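Local coordinates for protein putative O-methyltransferase (Klebsiella pneumoniae subsp. pneumoniae, PDB 3TFW) that probably transfers a methyl group from S-adenosylmethionine to a hydroxyl oxygen of a substrate that is not known, at residues H7-Q10 and Q11-V15; L34-N37 and H38-G41; G189-Q192 and F193-M197. All blocks are in the same frame, centred on the assembly; numbering follows the deposited sequence.

All three are local contacts between residues three or four apart, each on one helix, interaction 2 running just past its end; none touches another. Interaction 1 sits at the N-terminal start of helix 8-23, on the surface of the chain but against the second subunit, and its chemistry is selenium and CH groups on an indole. Interaction 2, its centre about 25 Å from that of interaction 1, closes helix 28-39 at the C-terminal end; no other chain reaches it, and it is polar, with asparagines turned to helix 98-110. Interaction 3, on helix 185-199, is partly buried: F193 and M197 face the sheet and helix 149-158, while an arginine and a glutamate make a long charge pair. Like interaction 1, it meets the second subunit.

Interaction 1: H7-Q10 and Q11-V15; sequences HMQQ and QWSAV
M8, a selenomethionine, drapes its side chain over the indole of W12 one helical turn on, a Met-aromatic contact in the first turns of helix 8-23. CB lies over the face of the six-membered ring, 4.2 Å from its centroid, in a CH-pi contact. The bend at chi2 (-71°) brings SE obliquely to the five-membered ring, and a second at chi3 turns the terminal methyl beside the pyrrole nitrogen. M8 O lies over one face of the same indole, displaced toward the rim, while accepting the backbone hydrogen bond from W12 N at 2.9 Å. The torsion of W12 (CG anti to its carbonyl carbon, chi1 -60°) turns the ring back toward the helix start, where M8 can reach it.

Q9 approaches the indole from another direction. Its amide plane stands almost perpendicular to the ring, and OE1 comes to the ring edge, 3.3 Å from CE3 of W12. The other end of the amide is tied down: Q9 NE2 donates to S13 OG at 3.0 Å, with the acceptor in the amide plane, and also to the carbonyl of G212. Two acceptors on one nitrogen fix which way round the amide sits.

W12 is buried, and the second subunit packs against it. W216 of that subunit meets the indole edge-to-face, M8 of that subunit packs on it, and Q209 of that subunit bonds to the W12 carbonyl, so this helix start is part of the dimer interface. Inside it W12 NE1 is buried without a hydrogen-bond partner in the model; the M8 methyl CE lies 3.2 Å from that nitrogen.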
ATOM      1  N   HIS A   7       3.847   2.972  25.664  1.00 43.51           N
ATOM      2  CA  HIS A   7       3.611   4.421  25.378  1.00 43.41           C
ATOM      3  C   HIS A   7       3.159   4.653  23.928  1.00 42.84           C
ATOM      4  O   HIS A   7       1.994   4.988  23.679  1.00 42.53           O
ATOM      5  CB  HIS A   7       4.848   5.268  25.740  1.00 44.05           C
ATOM      6  CG  HIS A   7       6.150   4.724  25.220  1.00 45.04           C
ATOM      7  ND1 HIS A   7       6.514   3.396  25.336  1.00 46.93           N
ATOM      8  CD2 HIS A   7       7.195   5.345  24.623  1.00 45.77           C
ATOM      9  CE1 HIS A   7       7.713   3.220  24.809  1.00 46.25           C
ATOM     10  NE2 HIS A   7       8.150   4.389  24.374  1.00 46.21           N
HETATM   11  N   MSE A   8       4.072   4.460  22.978  1.00 42.06           N
HETATM   12  CA  MSE A   8       3.729   4.557  21.562  1.00 41.55           C
HETATM   13  C   MSE A   8       2.739   3.467  21.131  1.00 39.37           C
HETATM   14  O   MSE A   8       1.846   3.728  20.327  1.00 38.99           O
HETATM   15  CB  MSE A   8       4.984   4.530  20.682  1.00 42.70           C
HETATM   16  CG  MSE A   8       5.540   5.912  20.338  1.00 47.85           C
HETATM   17 SE   MSE A   8       4.403   6.900  19.077  1.00 61.08          SE
HETATM   18  CE  MSE A   8       5.414   6.683  17.451  1.00 57.41           C
ATOM     19  N   GLN A   9       2.885   2.264  21.687  1.00 37.28           N
ATOM     20  CA  GLN A   9       2.029   1.137  21.305  1.00 35.18           C
ATOM     21  C   GLN A   9       0.539   1.373  21.560  1.00 34.55           C
ATOM     22  O   GLN A   9      -0.278   1.114  20.680  1.00 34.12           O
ATOM     23  CB  GLN A   9       2.494  -0.173  21.950  1.00 34.96           C
ATOM     24  CG  GLN A   9       1.708  -1.399  21.476  1.00 32.58           C
ATOM     25  CD  GLN A   9       1.739  -1.561  19.952  1.00 28.82           C
ATOM     26  OE1 GLN A   9       2.796  -1.789  19.367  1.00 28.07           O
ATOM     27  NE2 GLN A   9       0.584  -1.441  19.321  1.00 26.35           N
ATOM     28  N   GLN A  10       0.186   1.865  22.751  1.00 33.71           N
ATOM     29  CA  GLN A  10      -1.207   2.210  23.063  1.00 33.17           C
ATOM     30  C   GLN A  10      -1.781   3.195  22.056  1.00 32.13           C
ATOM     31  O   GLN A  10      -2.934   3.078  21.651  1.00 31.63           O
ATOM     32  CB  GLN A  10      -1.348   2.797  24.474  1.00 33.87           C
ATOM     33  CG  GLN A  10      -1.536   1.771  25.586  1.00 36.13           C
ATOM     34  CD  GLN A  10      -1.944   2.416  26.910  1.00 39.65           C
ATOM     35  OE1 GLN A  10      -1.462   3.494  27.267  1.00 42.14           O
ATOM     36  NE2 GLN A  10      -2.836   1.755  27.644  1.00 41.35           N
ATOM     37  N   GLN A  11      -0.967   4.171  21.660  1.00 31.47           N
ATOM     38  CA  GLN A  11      -1.358   5.137  20.641  1.00 31.02           C
ATOM     39  C   GLN A  11      -1.582   4.449  19.289  1.00 30.00           C
ATOM     40  O   GLN A  11      -2.616   4.654  18.653  1.00 30.30           O
ATOM     41  CB  GLN A  11      -0.305   6.244  20.506  1.00 31.30           C
ATOM     42  CG  GLN A  11      -0.170   7.147  21.731  1.00 33.17           C
ATOM     43  CD  GLN A  11       0.315   8.531  21.356  1.00 35.11           C
ATOM     44  OE1 GLN A  11       1.516   8.794  21.345  1.00 37.28           O
ATOM     45  NE2 GLN A  11      -0.617   9.417  21.018  1.00 37.20           N
ATOM     46  N   TRP A  12      -0.625   3.632  18.862  1.00 28.81           N
ATOM     47  CA  TRP A  12      -0.774   2.896  17.600  1.00 27.95           C
ATOM     48  C   TRP A  12      -2.040   2.042  17.604  1.00 27.58           C
ATOM     49  O   TRP A  12      -2.762   2.003  16.615  1.00 27.42           O
ATOM     50  CB  TRP A  12       0.439   2.022  17.311  1.00 27.61           C
ATOM     51  CG  TRP A  12       1.736   2.752  17.186  1.00 26.43           C
ATOM     52  CD1 TRP A  12       1.917   4.080  16.889  1.00 25.45           C
ATOM     53  CD2 TRP A  12       3.048   2.191  17.319  1.00 24.78           C
ATOM     54  NE1 TRP A  12       3.253   4.374  16.854  1.00 25.29           N
ATOM     55  CE2 TRP A  12       3.972   3.236  17.110  1.00 24.87           C
ATOM     56  CE3 TRP A  12       3.532   0.906  17.602  1.00 25.26           C
ATOM     57  CZ2 TRP A  12       5.352   3.038  17.171  1.00 25.13           C
ATOM     58  CZ3 TRP A  12       4.901   0.708  17.662  1.00 25.70           C
ATOM     59  CH2 TRP A  12       5.798   1.774  17.451  1.00 25.72           C
ATOM     60  N   SER A  13      -2.306   1.376  18.732  1.00 27.53           N
ATOM     61  CA  SER A  13      -3.496   0.531  18.873  1.00 27.16           C
ATOM     62  C   SER A  13      -4.771   1.366  18.838  1.00 27.21           C
ATOM     63  O   SER A  13      -5.707   1.038  18.112  1.00 27.21           O
ATOM     64  CB  SER A  13      -3.428  -0.316  20.150  1.00 27.07           C
ATOM     65  OG  SER A  13      -2.339  -1.224  20.101  1.00 25.95           O
ATOM     66  N   ALA A  14      -4.800   2.459  19.604  1.00 27.60           N
ATOM     67  CA  ALA A  14      -5.946   3.375  19.605  1.00 27.22           C
ATOM     68  C   ALA A  14      -6.306   3.852  18.198  1.00 27.24           C
ATOM     69  O   ALA A  14      -7.475   3.813  17.804  1.00 27.04           O
ATOM     70  CB  ALA A  14      -5.681   4.579  20.524  1.00 27.61           C
ATOM     71  N   VAL A  15      -5.295   4.297  17.453  1.00 27.01           N
ATOM     72  CA  VAL A  15      -5.497   4.784  16.087  1.00 27.01           C
ATOM     73  C   VAL A  15      -6.028   3.666  15.187  1.00 26.70           C
ATOM     74  O   VAL A  15      -7.001   3.874  14.455  1.00 27.04           O
ATOM     75  CB  VAL A  15      -4.212   5.428  15.502  1.00 26.75           C
ATOM     76  CG1 VAL A  15      -4.417   5.808  14.041  1.00 27.36           C
ATOM     77  CG2 VAL A  15      -3.832   6.665  16.308  1.00 27.78           C
TER

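Interaction 2: L34-N37 and H38-G41; sequences LENN and HRAG
R39 runs from the last turn of helix 28-39 back over E35 and N36, beside a C-terminal end closed by a Schellman motif. Its CB rests 3.3 Å from E35 O, the carbonyl that also accepts the bond from R39 N. CG leaves anti to the backbone N (chi1 -179°), and a bend at chi3 folds the guanidinium back over the helix. E35 O then lies over one face of that group, off toward its rim. At the tip, NH1 comes within 3.1 Å of N36 OD1, which sits at the guanidinium edge, though the amide and guanidinium planes are steeply inclined; NH2 lies alongside E35 CB.

The amide of N36 is bonded at its other end, where ND2 donates to N107 of helix 98-110. N37, beside it, is buried: its ND2 bonds to D46, and its OD1 receives a weak bond from N107, joining the helix end to helix 98-110 and the loop at D46.

H38 lays one face of its imidazole over L34 O, with CG 3.5 Å from that oxygen, which H38 N also uses as acceptor. Beyond A40, whose carbonyl accepts from H99, the chain turns at G41. There phi becomes positive (74°), and G41 N donates to H38 O at 2.8 Å.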
ATOM      1  N   LEU A  34     -10.301 -16.360  13.323  1.00 22.31           N
ATOM      2  CA  LEU A  34      -9.289 -15.948  14.294  1.00 22.90           C
ATOM      3  C   LEU A  34      -9.468 -16.686  15.624  1.00 22.73           C
ATOM      4  O   LEU A  34      -8.493 -17.098  16.247  1.00 22.34           O
ATOM      5  CB  LEU A  34      -9.328 -14.421  14.517  1.00 23.24           C
ATOM      6  CG  LEU A  34      -8.792 -13.502  13.408  1.00 23.77           C
ATOM      7  CD1 LEU A  34      -9.170 -12.042  13.670  1.00 26.13           C
ATOM      8  CD2 LEU A  34      -7.278 -13.636  13.222  1.00 24.83           C
ATOM      9  N   GLU A  35     -10.722 -16.857  16.039  1.00 23.15           N
ATOM     10  CA  GLU A  35     -11.046 -17.643  17.242  1.00 23.16           C
ATOM     11  C   GLU A  35     -10.506 -19.072  17.120  1.00 22.31           C
ATOM     12  O   GLU A  35      -9.919 -19.609  18.070  1.00 21.89           O
ATOM     13  CB  GLU A  35     -12.566 -17.663  17.478  1.00 24.02           C
ATOM     14  CG  GLU A  35     -13.142 -16.338  17.957  1.00 27.01           C
ATOM     15  CD  GLU A  35     -14.676 -16.260  17.892  1.00 30.41           C
ATOM     16  OE1 GLU A  35     -15.346 -17.235  17.482  1.00 30.87           O
ATOM     17  OE2 GLU A  35     -15.214 -15.195  18.253  1.00 33.37           O
ATOM     18  N   ASN A  36     -10.705 -19.677  15.945  1.00 21.45           N
ATOM     19  CA  ASN A  36     -10.198 -21.021  15.646  1.00 20.84           C
ATOM     20  C   ASN A  36      -8.679 -21.117  15.730  1.00 20.48           C
ATOM     21  O   ASN A  36      -8.136 -22.083  16.287  1.00 19.77           O
ATOM     22  CB  ASN A  36     -10.640 -21.462  14.245  1.00 20.92           C
ATOM     23  CG  ASN A  36     -12.109 -21.812  14.167  1.00 22.88           C
ATOM     24  OD1 ASN A  36     -12.794 -21.945  15.188  1.00 23.84           O
ATOM     25  ND2 ASN A  36     -12.612 -21.969  12.936  1.00 23.87           N
ATOM     26  N   ASN A  37      -7.992 -20.127  15.153  1.00 20.00           N
ATOM     27  CA  ASN A  37      -6.529 -20.074  15.199  1.00 20.16           C
ATOM     28  C   ASN A  37      -5.988 -20.050  16.625  1.00 20.39           C
ATOM     29  O   ASN A  37      -5.065 -20.797  16.964  1.00 19.98           O
ATOM     30  CB  ASN A  37      -6.010 -18.856  14.412  1.00 19.98           C
ATOM     31  CG  ASN A  37      -6.218 -19.002  12.916  1.00 20.08           C
ATOM     32  OD1 ASN A  37      -6.717 -20.020  12.451  1.00 18.61           O
ATOM     33  ND2 ASN A  37      -5.824 -17.984  12.156  1.00 20.11           N
ATOM     34  N   HIS A  38      -6.565 -19.176  17.445  1.00 21.47           N
ATOM     35  CA  HIS A  38      -6.158 -19.039  18.844  1.00 22.76           C
ATOM     36  C   HIS A  38      -6.446 -20.314  19.625  1.00 22.64           C
ATOM     37  O   HIS A  38      -5.588 -20.816  20.331  1.00 23.06           O
ATOM     38  CB  HIS A  38      -6.856 -17.847  19.502  1.00 23.18           C
ATOM     39  CG  HIS A  38      -6.371 -16.519  19.008  1.00 25.34           C
ATOM     40  ND1 HIS A  38      -7.121 -15.368  19.109  1.00 28.67           N
ATOM     41  CD2 HIS A  38      -5.221 -16.165  18.390  1.00 26.99           C
ATOM     42  CE1 HIS A  38      -6.447 -14.357  18.587  1.00 28.45           C
ATOM     43  NE2 HIS A  38      -5.292 -14.816  18.138  1.00 28.43           N
ATOM     44  N   ARG A  39      -7.659 -20.838  19.466  1.00 23.34           N
ATOM     45  CA  ARG A  39      -8.051 -22.104  20.086  1.00 23.28           C
ATOM     46  C   ARG A  39      -7.083 -23.244  19.738  1.00 23.14           C
ATOM     47  O   ARG A  39      -6.707 -24.040  20.608  1.00 22.30           O
ATOM     48  CB  ARG A  39      -9.494 -22.453  19.697  1.00 23.48           C
ATOM     49  CG  ARG A  39     -10.034 -23.744  20.312  1.00 25.26           C
ATOM     50  CD  ARG A  39     -11.537 -23.868  20.091  1.00 27.78           C
ATOM     51  NE  ARG A  39     -12.229 -22.632  20.455  1.00 30.94           N
ATOM     52  CZ  ARG A  39     -12.867 -21.832  19.599  1.00 31.84           C
ATOM     53  NH1 ARG A  39     -12.943 -22.139  18.309  1.00 30.51           N
ATOM     54  NH2 ARG A  39     -13.445 -20.720  20.044  1.00 32.52           N
ATOM     55  N   ALA A  40      -6.650 -23.304  18.475  1.00 22.79           N
ATOM     56  CA  ALA A  40      -5.668 -24.305  18.061  1.00 22.71           C
ATOM     57  C   ALA A  40      -4.251 -24.024  18.559  1.00 22.35           C
ATOM     58  O   ALA A  40      -3.346 -24.823  18.334  1.00 22.53           O
ATOM     59  CB  ALA A  40      -5.680 -24.479  16.533  1.00 22.67           C
ATOM     60  N   GLY A  41      -4.048 -22.889  19.221  1.00 22.41           N
ATOM     61  CA  GLY A  41      -2.729 -22.570  19.782  1.00 22.25           C
ATOM     62  C   GLY A  41      -1.674 -22.164  18.759  1.00 22.56           C
ATOM     63  O   GLY A  41      -0.469 -22.302  19.007  1.00 22.90           O
TER

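Interaction 3: G189-Q192 and F193-M197; sequences GVRQ and FIEMM
F193 donates from its backbone N to G189 O, and its CB is held 3.3 Å from V190 O. With CG anti to the backbone N (chi1 177°), the ring is directed off the helix, past L153 of helix 149-158 and toward T220 of strand 217-224. I194 comes next, its N bonded to V190 O at 2.9 Å. Its side chain lies alongside that of V190, both pointing the same way, and CD1 touches V190 CG1 at 3.7 Å; A22 of the second subunit packs on I194.

These residues belong to helix 185-199, one of the helices that flank the central sheet of this Rossmann-like methyltransferase fold. E195 follows, its extended chain running beside that of R191. The salt bridge is long, NH2 to OE2 3.6 Å, and the carboxylate oxygen lies well out of the guanidinium plane, so charge alone acts between them. R191 NH1 instead bonds to V177 O, and E195 OE2 takes a weak bond from Y18 of the second subunit. M196, a selenomethionine, donates its N to Q192 O, and its CB sits 3.1 Å from that same oxygen.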
ATOM      1  N   GLY A 189      18.245 -13.812   5.720  1.00 21.13           N
ATOM      2  CA  GLY A 189      17.339 -14.120   4.603  1.00 20.55           C
ATOM      3  C   GLY A 189      16.602 -12.901   4.071  1.00 20.44           C
ATOM      4  O   GLY A 189      16.494 -12.708   2.850  1.00 20.65           O
ATOM      5  N   VAL A 190      16.081 -12.087   4.984  1.00 20.04           N
ATOM      6  CA  VAL A 190      15.375 -10.854   4.621  1.00 19.80           C
ATOM      7  C   VAL A 190      16.306  -9.851   3.916  1.00 20.04           C
ATOM      8  O   VAL A 190      15.906  -9.198   2.932  1.00 19.42           O
ATOM      9  CB  VAL A 190      14.660 -10.226   5.851  1.00 19.88           C
ATOM     10  CG1 VAL A 190      14.194  -8.810   5.561  1.00 20.59           C
ATOM     11  CG2 VAL A 190      13.447 -11.072   6.256  1.00 20.30           C
ATOM     12  N   ARG A 191      17.546  -9.735   4.398  1.00 19.91           N
ATOM     13  CA  ARG A 191      18.518  -8.811   3.783  1.00 20.62           C
ATOM     14  C   ARG A 191      18.923  -9.262   2.388  1.00 20.92           C
ATOM     15  O   ARG A 191      18.996  -8.440   1.468  1.00 20.77           O
ATOM     16  CB  ARG A 191      19.758  -8.613   4.675  1.00 20.64           C
ATOM     17  CG  ARG A 191      19.463  -7.888   5.971  1.00 21.50           C
ATOM     18  CD  ARG A 191      20.722  -7.760   6.857  1.00 22.31           C
ATOM     19  NE  ARG A 191      21.855  -7.206   6.118  1.00 24.10           N
ATOM     20  CZ  ARG A 191      22.110  -5.907   5.971  1.00 24.37           C
ATOM     21  NH1 ARG A 191      21.321  -4.990   6.515  1.00 25.17           N
ATOM     22  NH2 ARG A 191      23.163  -5.526   5.266  1.00 26.87           N
ATOM     23  N   GLN A 192      19.141 -10.569   2.229  1.00 20.94           N
ATOM     24  CA  GLN A 192      19.420 -11.174   0.926  1.00 21.74           C
ATOM     25  C   GLN A 192      18.265 -10.923  -0.051  1.00 21.07           C
ATOM     26  O   GLN A 192      18.491 -10.594  -1.212  1.00 21.12           O
ATOM     27  CB  GLN A 192      19.582 -12.685   1.062  1.00 22.02           C
ATOM     28  CG  GLN A 192      20.970 -13.222   1.316  1.00 25.91           C
ATOM     29  CD  GLN A 192      20.990 -14.719   1.109  1.00 29.06           C
ATOM     30  OE1 GLN A 192      20.578 -15.483   1.985  1.00 31.76           O
ATOM     31  NE2 GLN A 192      21.418 -15.145  -0.075  1.00 30.44           N
ATOM     32  N   PHE A 193      17.045 -11.135   0.439  1.00 20.55           N
ATOM     33  CA  PHE A 193      15.779 -10.893  -0.276  1.00 20.40           C
ATOM     34  C   PHE A 193      15.645  -9.449  -0.785  1.00 20.79           C
ATOM     35  O   PHE A 193      15.413  -9.218  -1.976  1.00 20.19           O
ATOM     36  CB  PHE A 193      14.643 -11.245   0.692  1.00 20.01           C
ATOM     37  CG  PHE A 193      13.259 -10.996   0.171  1.00 19.54           C
ATOM     38  CD1 PHE A 193      12.668 -11.875  -0.731  1.00 18.47           C
ATOM     39  CD2 PHE A 193      12.515  -9.920   0.647  1.00 18.71           C
ATOM     40  CE1 PHE A 193      11.358 -11.661  -1.187  1.00 18.39           C
ATOM     41  CE2 PHE A 193      11.204  -9.703   0.207  1.00 19.00           C
ATOM     42  CZ  PHE A 193      10.629 -10.583  -0.717  1.00 18.81           C
ATOM     43  N   ILE A 194      15.792  -8.486   0.123  1.00 21.08           N
ATOM     44  CA  ILE A 194      15.719  -7.066  -0.228  1.00 22.26           C
ATOM     45  C   ILE A 194      16.810  -6.675  -1.238  1.00 22.87           C
ATOM     46  O   ILE A 194      16.532  -6.018  -2.246  1.00 22.64           O
ATOM     47  CB  ILE A 194      15.749  -6.167   1.042  1.00 22.21           C
ATOM     48  CG1 ILE A 194      14.413  -6.277   1.782  1.00 21.63           C
ATOM     49  CG2 ILE A 194      16.031  -4.705   0.676  1.00 22.18           C
ATOM     50  CD1 ILE A 194      14.482  -5.927   3.263  1.00 23.76           C
ATOM     51  N   GLU A 195      18.037  -7.120  -0.989  1.00 23.94           N
ATOM     52  CA  GLU A 195      19.153  -6.820  -1.885  1.00 25.07           C
ATOM     53  C   GLU A 195      18.995  -7.447  -3.277  1.00 25.00           C
ATOM     54  O   GLU A 195      19.274  -6.797  -4.279  1.00 24.78           O
ATOM     55  CB  GLU A 195      20.479  -7.202  -1.227  1.00 25.85           C
ATOM     56  CG  GLU A 195      20.890  -6.164  -0.168  1.00 28.98           C
ATOM     57  CD  GLU A 195      21.909  -6.670   0.837  1.00 33.26           C
ATOM     58  OE1 GLU A 195      22.479  -7.771   0.635  1.00 36.33           O
ATOM     59  OE2 GLU A 195      22.131  -5.957   1.841  1.00 34.00           O
HETATM   60  N   MSE A 196      18.532  -8.698  -3.321  1.00 25.07           N
HETATM   61  CA  MSE A 196      18.217  -9.389  -4.569  1.00 25.37           C
HETATM   62  C   MSE A 196      17.157  -8.596  -5.335  1.00 24.17           C
HETATM   63  O   MSE A 196      17.280  -8.378  -6.545  1.00 23.74           O
HETATM   64  CB  MSE A 196      17.703 -10.802  -4.251  1.00 26.25           C
HETATM   65  CG  MSE A 196      17.383 -11.671  -5.450  1.00 30.84           C
HETATM   66 SE   MSE A 196      16.595 -13.412  -4.942  1.00 43.66          SE
HETATM   67  CE  MSE A 196      15.856 -13.874  -6.681  1.00 38.91           C
HETATM   68  N   MSE A 197      16.126  -8.170  -4.617  1.00 22.96           N
HETATM   69  CA  MSE A 197      15.026  -7.410  -5.201  1.00 22.95           C
HETATM   70  C   MSE A 197      15.514  -6.091  -5.807  1.00 22.50           C
HETATM   71  O   MSE A 197      15.160  -5.746  -6.934  1.00 21.79           O
HETATM   72  CB  MSE A 197      13.961  -7.155  -4.138  1.00 22.90           C
HETATM   73  CG  MSE A 197      12.748  -6.344  -4.587  1.00 23.81           C
HETATM   74 SE   MSE A 197      11.347  -6.403  -3.196  1.00 29.57          SE
HETATM   75  CE  MSE A 197      11.144  -8.334  -3.200  1.00 28.24           C
TER